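Local coordinates for protein LD10117p (Drosophila melanogaster, PDB 5HJQ) that acts as a GTPase-activating protein for Rab35 in synaptic vesicle protein recycling and binds phosphoinositides through its TBC domain, at residues R174-R179 / I203-M208; P156-A161 / P195-I200; N321-D326 / G333-K338; R269-M272 / W276-L279. One frame throughout, in Å; residues are numbered along the deposited sequence.

Interaction 1 (R174-R179 / I203-M208); sequences RAVADR and ILLHFM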
loop_
_atom_site.group_PDB
_atom_site.type_symbol
_atom_site.label_atom_id
_atom_site.label_comp_id
_atom_site.label_asym_id
_atom_site.label_seq_id
_atom_site.Cartn_x
_atom_site.Cartn_y
_atom_site.Cartn_z
ATOM N N ARG A 174 -11.894 13.594 2.381
ATOM C CA ARG A 174 -12.537 12.304 2.612
ATOM C C ARG A 174 -13.766 12.120 1.728
ATOM O O ARG A 174 -14.002 11.033 1.192
ATOM C CB ARG A 174 -12.934 12.155 4.083
ATOM C CG ARG A 174 -11.774 12.255 5.059
ATOM C CD ARG A 174 -12.248 12.124 6.499
ATOM N NE ARG A 174 -11.589 13.091 7.372
ATOM C CZ ARG A 174 -12.182 14.170 7.875
ATOM N NH1 ARG A 174 -13.456 14.414 7.605
ATOM N NH2 ARG A 174 -11.501 15.000 8.655
ATOM N N ALA A 175 -14.551 13.186 1.590
ATOM C CA ALA A 175 -15.772 13.148 0.792
ATOM C C ALA A 175 -15.457 12.872 -0.673
ATOM O O ALA A 175 -16.229 12.219 -1.376
ATOM C CB ALA A 175 -16.537 14.450 0.933
ATOM N N VAL A 176 -14.316 13.378 -1.126
ATOM C CA VAL A 176 -13.858 13.147 -2.488
ATOM C C VAL A 176 -13.464 11.680 -2.666
ATOM O O VAL A 176 -13.813 11.044 -3.665
ATOM C CB VAL A 176 -12.666 14.059 -2.840
ATOM C CG1 VAL A 176 -11.947 13.548 -4.071
ATOM C CG2 VAL A 176 -13.133 15.494 -3.031
ATOM N N ALA A 177 -12.735 11.154 -1.686
ATOM C CA ALA A 177 -12.364 9.743 -1.667
ATOM C C ALA A 177 -13.606 8.866 -1.755
ATOM O O ALA A 177 -13.658 7.923 -2.546
ATOM C CB ALA A 177 -11.573 9.418 -0.412
ATOM N N ASP A 178 -14.609 9.199 -0.948
ATOM C CA ASP A 178 -15.877 8.478 -0.948
ATOM C C ASP A 178 -16.527 8.491 -2.324
ATOM O O ASP A 178 -17.140 7.506 -2.736
ATOM C CB ASP A 178 -16.837 9.074 0.084
ATOM C CG ASP A 178 -16.307 8.977 1.500
ATOM O OD1 ASP A 178 -15.523 8.045 1.779
ATOM O OD2 ASP A 178 -16.677 9.831 2.335
ATOM N N ARG A 179 -16.390 9.606 -3.035
ATOM C CA ARG A 179 -16.958 9.717 -4.372
ATOM C C ARG A 179 -16.201 8.844 -5.367
ATOM O O ARG A 179 -16.807 8.210 -6.230
ATOM C CB ARG A 179 -16.963 11.174 -4.846
ATOM C CG ARG A 179 -17.492 11.346 -6.261
ATOM C CD ARG A 179 -18.047 12.744 -6.492
ATOM N NE ARG A 179 -17.011 13.772 -6.472
ATOM C CZ ARG A 179 -17.253 15.072 -6.600
ATOM N NH1 ARG A 179 -18.497 15.502 -6.753
ATOM N NH2 ARG A 179 -16.253 15.943 -6.573
ATOM N N ILE A 203 -4.264 8.273 -0.263
ATOM C CA ILE A 203 -2.856 8.619 -0.442
ATOM C C ILE A 203 -2.638 9.410 -1.728
ATOM O O ILE A 203 -1.945 10.429 -1.735
ATOM C CB ILE A 203 -1.969 7.358 -0.461
ATOM C CG1 ILE A 203 -2.030 6.639 0.888
ATOM C CG2 ILE A 203 -0.534 7.720 -0.790
ATOM C CD1 ILE A 203 -1.135 5.420 0.970
ATOM N N LEU A 204 -3.234 8.928 -2.813
ATOM C CA LEU A 204 -3.173 9.607 -4.098
ATOM C C LEU A 204 -3.666 11.044 -3.979
ATOM O O LEU A 204 -3.062 11.966 -4.523
ATOM C CB LEU A 204 -4.007 8.852 -5.130
ATOM C CG LEU A 204 -3.521 7.453 -5.500
ATOM C CD1 LEU A 204 -4.590 6.729 -6.287
ATOM C CD2 LEU A 204 -2.239 7.553 -6.306
ATOM N N LEU A 205 -4.757 11.221 -3.242
ATOM C CA LEU A 205 -5.413 12.516 -3.098
ATOM C C LEU A 205 -4.569 13.546 -2.347
ATOM O O LEU A 205 -4.923 14.722 -2.297
ATOM C CB LEU A 205 -6.757 12.336 -2.391
ATOM C CG LEU A 205 -7.888 11.799 -3.272
ATOM C CD1 LEU A 205 -9.153 11.563 -2.458
ATOM C CD2 LEU A 205 -8.157 12.771 -4.424
ATOM N N HIS A 206 -3.460 13.110 -1.763
ATOM C CA HIS A 206 -2.580 14.022 -1.040
ATOM C C HIS A 206 -1.657 14.800 -1.977
ATOM O O HIS A 206 -0.973 15.726 -1.543
ATOM C CB HIS A 206 -1.737 13.258 -0.012
ATOM C CG HIS A 206 -2.476 12.906 1.242
ATOM N ND1 HIS A 206 -3.444 11.926 1.287
ATOM C CD2 HIS A 206 -2.387 13.405 2.497
ATOM C CE1 HIS A 206 -3.920 11.836 2.516
ATOM N NE2 HIS A 206 -3.295 12.724 3.270
ATOM N N PHE A 207 -1.633 14.429 -3.254
ATOM C CA PHE A 207 -0.654 14.996 -4.176
ATOM C C PHE A 207 -1.225 15.353 -5.547
ATOM O O PHE A 207 -0.558 16.012 -6.342
ATOM C CB PHE A 207 0.511 14.024 -4.354
ATOM C CG PHE A 207 1.177 13.643 -3.067
ATOM C CD1 PHE A 207 2.074 14.502 -2.456
ATOM C CD2 PHE A 207 0.905 12.426 -2.467
ATOM C CE1 PHE A 207 2.685 14.154 -1.266
ATOM C CE2 PHE A 207 1.511 12.071 -1.277
ATOM C CZ PHE A 207 2.406 12.933 -0.677
ATOM N N MET A 208 -2.445 14.914 -5.832
ATOM C CA MET A 208 -3.059 15.209 -7.125
ATOM C C MET A 208 -4.547 15.528 -6.990
ATOM O O MET A 208 -5.095 15.547 -5.887
ATOM C CB MET A 208 -2.859 14.037 -8.088
ATOM C CG MET A 208 -3.646 12.786 -7.710
ATOM S SD MET A 208 -3.172 11.357 -8.701
ATOM C CE MET A 208 -1.511 11.071 -8.095
#

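Interaction 2 (P156-A161 / P195-I200); sequences PAFVDA and PVLYPI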
loop_
_atom_site.group_PDB
_atom_site.type_symbol
_atom_site.label_atom_id
_atom_site.label_comp_id
_atom_site.label_asym_id
_atom_site.label_seq_id
_atom_site.Cartn_x
_atom_site.Cartn_y
_atom_site.Cartn_z
ATOM N N PRO A 156 -19.395 1.564 -1.241
ATOM C CA PRO A 156 -19.685 0.225 -1.761
ATOM C C PRO A 156 -19.155 -0.853 -0.827
ATOM O O PRO A 156 -18.175 -0.617 -0.121
ATOM C CB PRO A 156 -18.958 0.197 -3.108
ATOM C CG PRO A 156 -17.952 1.297 -3.031
ATOM C CD PRO A 156 -18.549 2.344 -2.160
ATOM N N ALA A 157 -19.791 -2.020 -0.839
ATOM C CA ALA A 157 -19.525 -3.066 0.146
ATOM C C ALA A 157 -18.104 -3.627 0.113
ATOM O O ALA A 157 -17.686 -4.288 1.062
ATOM C CB ALA A 157 -20.524 -4.201 -0.029
ATOM N N PHE A 158 -17.355 -3.377 -0.957
ATOM C CA PHE A 158 -16.019 -3.962 -1.052
ATOM C C PHE A 158 -15.022 -3.269 -0.124
ATOM O O PHE A 158 -13.926 -3.782 0.106
ATOM C CB PHE A 158 -15.503 -3.954 -2.506
ATOM C CG PHE A 158 -15.239 -2.580 -3.081
ATOM C CD1 PHE A 158 -14.115 -1.852 -2.709
ATOM C CD2 PHE A 158 -16.079 -2.048 -4.046
ATOM C CE1 PHE A 158 -13.865 -0.607 -3.250
ATOM C CE2 PHE A 158 -15.826 -0.804 -4.594
ATOM C CZ PHE A 158 -14.722 -0.082 -4.192
ATOM N N VAL A 159 -15.392 -2.109 0.407
ATOM C CA VAL A 159 -14.497 -1.395 1.307
ATOM C C VAL A 159 -14.507 -2.042 2.686
ATOM O O VAL A 159 -15.526 -2.573 3.129
ATOM C CB VAL A 159 -14.870 0.104 1.445
ATOM C CG1 VAL A 159 -14.923 0.779 0.079
ATOM C CG2 VAL A 159 -16.191 0.267 2.178
ATOM N N ASP A 160 -13.357 -2.021 3.348
ATOM C CA ASP A 160 -13.283 -2.406 4.749
ATOM C C ASP A 160 -13.719 -1.200 5.564
ATOM O O ASP A 160 -12.966 -0.236 5.702
ATOM C CB ASP A 160 -11.865 -2.850 5.123
ATOM C CG ASP A 160 -11.773 -3.450 6.516
ATOM O OD1 ASP A 160 -12.590 -3.100 7.392
ATOM O OD2 ASP A 160 -10.861 -4.275 6.736
ATOM N N ALA A 161 -14.938 -1.258 6.092
ATOM C CA ALA A 161 -15.508 -0.151 6.855
ATOM C C ALA A 161 -14.590 0.269 7.998
ATOM O O ALA A 161 -14.541 1.441 8.372
ATOM C CB ALA A 161 -16.878 -0.533 7.388
ATOM N N PRO A 195 -10.195 -4.149 0.567
ATOM C CA PRO A 195 -9.945 -3.296 1.733
ATOM C C PRO A 195 -8.773 -2.339 1.525
ATOM O O PRO A 195 -8.586 -1.416 2.314
ATOM C CB PRO A 195 -9.628 -4.308 2.845
ATOM C CG PRO A 195 -9.180 -5.528 2.135
ATOM C CD PRO A 195 -9.976 -5.573 0.874
ATOM N N VAL A 196 -7.992 -2.575 0.478
ATOM C CA VAL A 196 -6.809 -1.778 0.174
ATOM C C VAL A 196 -7.139 -0.535 -0.652
ATOM O O VAL A 196 -6.428 0.470 -0.601
ATOM C CB VAL A 196 -5.770 -2.625 -0.593
ATOM C CG1 VAL A 196 -4.445 -1.907 -0.669
ATOM C CG2 VAL A 196 -5.604 -4.000 0.068
ATOM N N LEU A 197 -8.226 -0.612 -1.410
ATOM C CA LEU A 197 -8.527 0.381 -2.432
ATOM C C LEU A 197 -8.731 1.785 -1.857
ATOM O O LEU A 197 -8.202 2.758 -2.394
ATOM C CB LEU A 197 -9.761 -0.056 -3.223
ATOM C CG LEU A 197 -9.963 0.573 -4.603
ATOM C CD1 LEU A 197 -10.559 -0.456 -5.563
ATOM C CD2 LEU A 197 -10.843 1.815 -4.517
ATOM N N TYR A 198 -9.484 1.887 -0.766
ATOM C CA TYR A 198 -9.760 3.183 -0.149
ATOM C C TYR A 198 -8.508 3.856 0.446
ATOM O O TYR A 198 -8.276 5.034 0.174
ATOM C CB TYR A 198 -10.847 3.042 0.924
ATOM C CG TYR A 198 -11.462 4.354 1.365
ATOM C CD1 TYR A 198 -10.789 5.207 2.232
ATOM C CD2 TYR A 198 -12.721 4.737 0.923
ATOM C CE1 TYR A 198 -11.349 6.403 2.640
ATOM C CE2 TYR A 198 -13.286 5.931 1.324
ATOM C CZ TYR A 198 -12.596 6.757 2.183
ATOM O OH TYR A 198 -13.157 7.942 2.586
ATOM N N PRO A 199 -7.707 3.131 1.262
ATOM C CA PRO A 199 -6.503 3.782 1.802
ATOM C C PRO A 199 -5.566 4.337 0.728
ATOM O O PRO A 199 -4.959 5.389 0.932
ATOM C CB PRO A 199 -5.819 2.652 2.578
ATOM C CG PRO A 199 -6.934 1.782 3.006
ATOM C CD PRO A 199 -7.898 1.792 1.857
ATOM N N ILE A 200 -5.465 3.643 -0.401
ATOM C CA ILE A 200 -4.621 4.092 -1.502
ATOM C C ILE A 200 -5.200 5.354 -2.147
ATOM O O ILE A 200 -4.470 6.303 -2.447
ATOM C CB ILE A 200 -4.456 2.989 -2.566
ATOM C CG1 ILE A 200 -3.633 1.822 -2.009
ATOM C CG2 ILE A 200 -3.784 3.540 -3.814
ATOM C CD1 ILE A 200 -3.379 0.724 -3.023
#

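Interaction 3 (N321-D326 / G333-K338); sequences NEWSPD and GNALIK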
loop_
_atom_site.group_PDB
_atom_site.type_symbol
_atom_site.label_atom_id
_atom_site.label_comp_id
_atom_site.label_asym_id
_atom_site.label_seq_id
_atom_site.Cartn_x
_atom_site.Cartn_y
_atom_site.Cartn_z
ATOM N N ASN A 321 11.801 -1.991 25.747
ATOM C CA ASN A 321 10.766 -1.438 26.614
ATOM C C ASN A 321 9.521 -2.287 26.811
ATOM O O ASN A 321 9.350 -2.978 27.828
ATOM N N GLU A 322 8.642 -2.166 25.814
ATOM C CA GLU A 322 7.264 -2.653 25.845
ATOM C C GLU A 322 7.090 -3.938 25.053
ATOM O O GLU A 322 6.135 -4.689 25.268
ATOM C CB GLU A 322 6.314 -1.601 25.258
ATOM C CG GLU A 322 7.002 -0.704 24.251
ATOM C CD GLU A 322 6.191 0.506 23.850
ATOM O OE1 GLU A 322 4.977 0.363 23.601
ATOM O OE2 GLU A 322 6.774 1.610 23.786
ATOM N N TRP A 323 7.995 -4.173 24.109
ATOM C CA TRP A 323 7.870 -5.310 23.205
ATOM C C TRP A 323 8.539 -6.556 23.790
ATOM O O TRP A 323 9.096 -7.381 23.066
ATOM C CB TRP A 323 8.452 -4.961 21.829
ATOM C CG TRP A 323 8.109 -3.552 21.370
ATOM C CD1 TRP A 323 8.966 -2.504 21.238
ATOM C CD2 TRP A 323 6.813 -3.046 21.020
ATOM N NE1 TRP A 323 8.305 -1.387 20.810
ATOM C CE2 TRP A 323 6.979 -1.689 20.675
ATOM C CE3 TRP A 323 5.534 -3.606 20.964
ATOM C CZ2 TRP A 323 5.919 -0.886 20.279
ATOM C CZ3 TRP A 323 4.480 -2.803 20.569
ATOM C CH2 TRP A 323 4.681 -1.458 20.232
ATOM N N SER A 324 8.472 -6.678 25.113
ATOM C CA SER A 324 8.849 -7.905 25.802
ATOM C C SER A 324 7.733 -8.926 25.588
ATOM O O SER A 324 6.587 -8.538 25.356
ATOM C CB SER A 324 9.083 -7.642 27.295
ATOM O OG SER A 324 7.861 -7.406 27.974
ATOM N N PRO A 325 8.061 -10.231 25.653
ATOM C CA PRO A 325 7.081 -11.293 25.384
ATOM C C PRO A 325 5.773 -11.149 26.160
ATOM O O PRO A 325 4.707 -11.454 25.625
ATOM C CB PRO A 325 7.820 -12.561 25.820
ATOM C CG PRO A 325 9.251 -12.244 25.602
ATOM C CD PRO A 325 9.403 -10.780 25.921
ATOM N N ASP A 326 5.859 -10.672 27.397
ATOM C CA ASP A 326 4.706 -10.630 28.290
ATOM C C ASP A 326 3.649 -9.607 27.876
ATOM O O ASP A 326 2.463 -9.787 28.158
ATOM C CB ASP A 326 5.169 -10.343 29.719
ATOM C CG ASP A 326 6.373 -11.174 30.117
ATOM O OD1 ASP A 326 6.182 -12.334 30.540
ATOM O OD2 ASP A 326 7.509 -10.669 30.005
ATOM N N GLY A 333 -0.593 -9.356 16.799
ATOM C CA GLY A 333 -1.281 -8.542 15.822
ATOM C C GLY A 333 -1.265 -7.055 16.004
ATOM O O GLY A 333 -0.894 -6.344 15.099
ATOM N N ASN A 334 -1.674 -6.549 17.156
ATOM C CA ASN A 334 -1.669 -5.088 17.225
ATOM C C ASN A 334 -0.381 -4.651 17.909
ATOM O O ASN A 334 -0.084 -3.468 18.000
ATOM C CB ASN A 334 -2.900 -4.495 17.927
ATOM C CG ASN A 334 -4.180 -5.218 17.565
ATOM O OD1 ASN A 334 -4.361 -5.728 16.420
ATOM N ND2 ASN A 334 -5.161 -5.099 18.472
ATOM N N ALA A 335 0.419 -5.613 18.348
ATOM C CA ALA A 335 1.748 -5.261 18.840
ATOM C C ALA A 335 2.585 -4.818 17.651
ATOM O O ALA A 335 3.373 -3.882 17.743
ATOM C CB ALA A 335 2.404 -6.420 19.568
ATOM N N LEU A 336 2.362 -5.471 16.517
ATOM C CA LEU A 336 3.042 -5.118 15.276
ATOM C C LEU A 336 2.585 -3.754 14.767
ATOM O O LEU A 336 3.398 -2.946 14.316
ATOM C CB LEU A 336 2.806 -6.193 14.211
ATOM C CG LEU A 336 3.623 -7.472 14.397
ATOM C CD1 LEU A 336 2.919 -8.675 13.784
ATOM C CD2 LEU A 336 5.006 -7.298 13.795
ATOM N N ILE A 337 1.282 -3.501 14.851
ATOM C CA ILE A 337 0.717 -2.216 14.461
ATOM C C ILE A 337 1.291 -1.083 15.302
ATOM O O ILE A 337 1.709 -0.051 14.769
ATOM C CB ILE A 337 -0.820 -2.213 14.592
ATOM C CG1 ILE A 337 -1.445 -3.223 13.629
ATOM C CG2 ILE A 337 -1.378 -0.819 14.339
ATOM C CD1 ILE A 337 -1.234 -2.892 12.170
ATOM N N LYS A 338 1.314 -1.280 16.617
ATOM C CA LYS A 338 1.850 -0.273 17.528
ATOM C C LYS A 338 3.333 -0.019 17.261
ATOM O O LYS A 338 3.794 1.123 17.308
ATOM C CB LYS A 338 1.643 -0.696 18.984
ATOM C CG LYS A 338 0.194 -0.758 19.432
ATOM C CD LYS A 338 0.100 -0.994 20.936
ATOM C CE LYS A 338 0.887 -2.230 21.363
ATOM N NZ LYS A 338 0.225 -2.951 22.487
#

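Interaction 4 (R269-M272 / W276-L279); sequences RIFM and WWIL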
loop_
_atom_site.group_PDB
_atom_site.type_symbol
_atom_site.label_atom_id
_atom_site.label_comp_id
_atom_site.label_asym_id
_atom_site.label_seq_id
_atom_site.Cartn_x
_atom_site.Cartn_y
_atom_site.Cartn_z
ATOM N N ARG A 269 -3.850 -16.134 11.694
ATOM C CA ARG A 269 -4.499 -15.010 12.361
ATOM C C ARG A 269 -3.649 -13.742 12.302
ATOM O O ARG A 269 -4.173 -12.629 12.305
ATOM C CB ARG A 269 -4.801 -15.360 13.820
ATOM N N ILE A 270 -2.333 -13.922 12.244
ATOM C CA ILE A 270 -1.403 -12.799 12.236
ATOM C C ILE A 270 -1.194 -12.222 10.834
ATOM O O ILE A 270 -1.170 -11.004 10.656
ATOM C CB ILE A 270 -0.041 -13.214 12.830
ATOM C CG1 ILE A 270 -0.199 -13.561 14.311
ATOM C CG2 ILE A 270 0.976 -12.105 12.677
ATOM C CD1 ILE A 270 1.104 -13.891 15.000
ATOM N N PHE A 271 -1.064 -13.094 9.839
ATOM C CA PHE A 271 -0.755 -12.656 8.481
ATOM C C PHE A 271 -1.970 -12.186 7.688
ATOM O O PHE A 271 -1.819 -11.543 6.646
ATOM C CB PHE A 271 -0.042 -13.774 7.722
ATOM C CG PHE A 271 1.430 -13.837 7.998
ATOM C CD1 PHE A 271 2.304 -12.984 7.344
ATOM C CD2 PHE A 271 1.940 -14.733 8.924
ATOM C CE1 PHE A 271 3.657 -13.032 7.600
ATOM C CE2 PHE A 271 3.291 -14.783 9.184
ATOM C CZ PHE A 271 4.149 -13.930 8.527
ATOM N N MET A 272 -3.168 -12.492 8.182
ATOM C CA MET A 272 -4.394 -11.987 7.567
ATOM C C MET A 272 -4.417 -10.464 7.556
ATOM O O MET A 272 -5.105 -9.854 6.742
ATOM C CB MET A 272 -5.634 -12.512 8.300
ATOM C CG MET A 272 -5.953 -13.978 8.060
ATOM S SD MET A 272 -7.304 -14.570 9.099
ATOM C CE MET A 272 -7.193 -13.437 10.485
ATOM N N TRP A 276 -2.027 -4.184 6.840
ATOM C CA TRP A 276 -2.382 -3.122 7.775
ATOM C C TRP A 276 -1.203 -2.677 8.629
ATOM O O TRP A 276 -1.246 -1.605 9.232
ATOM C CB TRP A 276 -3.549 -3.554 8.667
ATOM C CG TRP A 276 -4.778 -3.904 7.887
ATOM C CD1 TRP A 276 -5.520 -5.041 7.997
ATOM C CD2 TRP A 276 -5.392 -3.123 6.853
ATOM N NE1 TRP A 276 -6.565 -5.013 7.106
ATOM C CE2 TRP A 276 -6.506 -3.846 6.390
ATOM C CE3 TRP A 276 -5.111 -1.880 6.279
ATOM C CZ2 TRP A 276 -7.338 -3.369 5.382
ATOM C CZ3 TRP A 276 -5.933 -1.410 5.278
ATOM C CH2 TRP A 276 -7.031 -2.153 4.838
ATOM N N TRP A 277 -0.157 -3.494 8.687
ATOM C CA TRP A 277 1.089 -3.064 9.307
ATOM C C TRP A 277 1.625 -1.873 8.527
ATOM O O TRP A 277 2.092 -0.888 9.100
ATOM C CB TRP A 277 2.128 -4.184 9.319
ATOM C CG TRP A 277 1.660 -5.467 9.921
ATOM C CD1 TRP A 277 0.699 -5.630 10.876
ATOM C CD2 TRP A 277 2.139 -6.778 9.605
ATOM N NE1 TRP A 277 0.553 -6.963 11.178
ATOM C CE2 TRP A 277 1.423 -7.689 10.404
ATOM C CE3 TRP A 277 3.101 -7.269 8.716
ATOM C CZ2 TRP A 277 1.639 -9.064 10.346
ATOM C CZ3 TRP A 277 3.314 -8.634 8.659
ATOM C CH2 TRP A 277 2.588 -9.515 9.469
ATOM N N ILE A 278 1.547 -1.984 7.206
ATOM C CA ILE A 278 2.038 -0.955 6.306
ATOM C C ILE A 278 1.064 0.215 6.222
ATOM O O ILE A 278 1.412 1.340 6.568
ATOM C CB ILE A 278 2.283 -1.523 4.891
ATOM C CG1 ILE A 278 3.367 -2.603 4.933
ATOM C CG2 ILE A 278 2.664 -0.412 3.923
ATOM C CD1 ILE A 278 3.518 -3.378 3.644
ATOM N N LEU A 279 -0.161 -0.062 5.781
ATOM C CA LEU A 279 -1.142 0.987 5.505
ATOM C C LEU A 279 -1.721 1.660 6.747
ATOM O O LEU A 279 -2.177 2.800 6.677
ATOM C CB LEU A 279 -2.291 0.423 4.665
ATOM C CG LEU A 279 -1.947 -0.014 3.240
ATOM C CD1 LEU A 279 -3.171 -0.587 2.536
ATOM C CD2 LEU A 279 -1.361 1.153 2.444
HETATM O O HOH W 1 -1.325 -9.314 12.413
HETATM O O HOH W 2 -7.799 -7.926 7.764
#

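Interaction 1 (R174-R179 / I203-M208)
Leu205 reaches from segment 203-208, at the C-terminal part of helix 197-204, to Val176 and Ala177 on helix 171-187. This joins two helical elements of the all-helical Rab-GAP TBC domain. The contact is small, with 104 Å² buried in all, and Leu205 supplies more than half of it. The backbones stay apart: the nearest CA atoms, those of Ala177 and Leu205, are 7.6 Å from each other. The leucine therefore bridges the gap with its two methyls. CD1 does most of the touching. Leu205 CD1 meets Val176 CG1 at 3.8 Å and also lies against the methyl and the backbone of Ala177. The second methyl, Leu205 CD2, approaches Val176 CG1 at 3.9 Å, so one valine methyl faces both branches of the leucine. Val176 offers this methyl because CG1 stands anti to the backbone N, with chi1 163°. The leucine is extended beyond its CB, with chi2 176°, and this carries CD1 onto the helix surface. Ala177 is buried, and its short side chain lets the leucine come close to the helix backbone. Helix 210-221 adds to the surroundings: Glu210 touches Val176 and Ala213 touches Leu205. Arg179, further along the same helix, forms a salt bridge with Glu210. The contact across the two segments is wholly apolar at the side chains. Its shortest approach is from Leu205 CD1 to the amide N of Ala177, at 3.7 Å.

Interaction 2 (P156-A161 / P195-I200)
Asp160 and Pro195 form the tight end of this contact. Their CA atoms are only 4.6 Å apart, and Asp160 CB rests on Pro195 CB at 3.5 Å. The loop 156-161 thus presses on the residues leading into helix 197-204 of the TBC domain. The other half is looser. Phe158 lies obliquely to Leu197, and its CE1 meets Leu197 CD1 at 4.0 Å. The CB and CD2 of the leucine are almost as close to the same ring atom, so one corner of the ring faces a small apolar patch. The ring leaves the backbone between the N and the carbonyl carbon, with chi1 67°, and this brings its far end toward Leu197. Ile191 also touches both side chains. On the outer side, the type I turn from Pro156 to Val159 carries Ala157 into solvent, and Ala161 is exposed too. Asp160 meets the proline chiefly with its methylene. Its OD1 bonds to the backbone N of Thr162 as in an Asx turn, and OD2 makes a weak bond to His163. The side chain is therefore divided by chemistry: its carbon end packs on Pro195, while its carboxylate ties up its own loop.

Interaction 3 (N321-D326 / G333-K338)
Trp323 points the six-membered part of its indole at the helix 332-341, where Ala335 and Lys338 receive it. The buried indole pins the loop 321-324, ahead of helix 325-328, against helices 332-341 and 300-317 of this all-helical chain, away from the inositol phosphate pocket. The indole turns back toward helix 332-341 from a CG placed anti to the carbonyl carbon, with chi1 -41°. Two neighbouring ring carbons make the contact. Trp323 CH2 meets Lys338 CB at 3.4 Å, and the lysine carbon lies at the ring edge, close to its plane. Trp323 CZ3 lies 3.2 Å from the backbone O of Ala335, in an oblique approach, and 4.3 Å from the alanine CB. The lysine does not run straight out. It bends at chi3, -54°, and again at chi4, which brings Lys338 CE back to 3.7 Å from Trp323 CZ3. Its aliphatic chain thus wraps the rim of the indole. Over one face of the ring lies Glu322 CG, 3.7 Å above the plane and offset toward the rim. Phe339 meets the same indole edge-to-face, and Glu316 and Cys317 of helix 300-317 also touch it. Were Trp323 a serine, the lysine chain would probably lose the ring edge it packs on and be freer to turn. The charges take little part: Glu322 OE1 and Lys338 NZ are 5.9 Å apart, too far for a salt bridge. Lys338 therefore serves this contact through its carbons. The contact is chiefly apolar; Ala335 O comes close to CZ3 from off the ring plane and is not met by its C-H.

Interaction 4 (R269-M272 / W276-L279)
Two short helices close together in sequence, 268-271 and 274-279, of the TBC domain meet where Trp277 packs on Ile270 and Phe271. All three residues are buried. The tryptophan brings the outer carbons of its six-membered ring. Trp277 CZ2 meets Ile270 CG2 at 3.9 Å and the backbone O of the same isoleucine at 3.4 Å. The next carbon, Trp277 CH2, lies 4.1 Å from both CD1 and CE1 of Phe271. The two rings form an offset edge-to-face pair. The edge of Trp277 is turned toward the Phe271 face, with centroids 5.9 Å apart and planes at 61°. Trp277 CG is anti to the carbonyl carbon, with chi1 -53°, which leads the indole toward the first helix. A water lies in the indole plane, 3.3 Å from Trp277 NE1. Its link onward to Ile270 O is too short to be trusted. A second water accepts from Trp276 NE1 at 3.2 Å and reaches Met272 O only weakly. Leu310 of helix 300-317 touches both aromatic residues, and Leu336 and Ile337 of helix 332-341 also pack on Trp277. With a leucine at Trp277, Phe271 would probably lose its aromatic partner, and the water its NE1 donor. Short consecutive helices, with aromatic and aliphatic side chains between them, belong here to the all-helical core of a Rab-GAP TBC domain.

Overall arrangement
Interactions 1 and 2 both use helix 197-204. A probable hydrogen bond joins them, with Asp178 OD1 2.5 Å from Tyr198 OH. Interaction 2 also touches interaction 4, where Pro195 O packs on Trp276 CH2 at 3.1 Å. Interaction 4 in turn meets interaction 3 through Ile337 CD1, which is 3.2 Å from Trp276 O. The four contacts thus form a chain across the domain, and the centres of interactions 1 and 3 lie 32 Å apart. Interaction 4 does not touch the inositol phosphate pocket: the side chains of Trp277 and Arg304 are about 11 Å apart, and those of Phe271 and Leu360 about 12 Å. The other three lie away from the annotated sites.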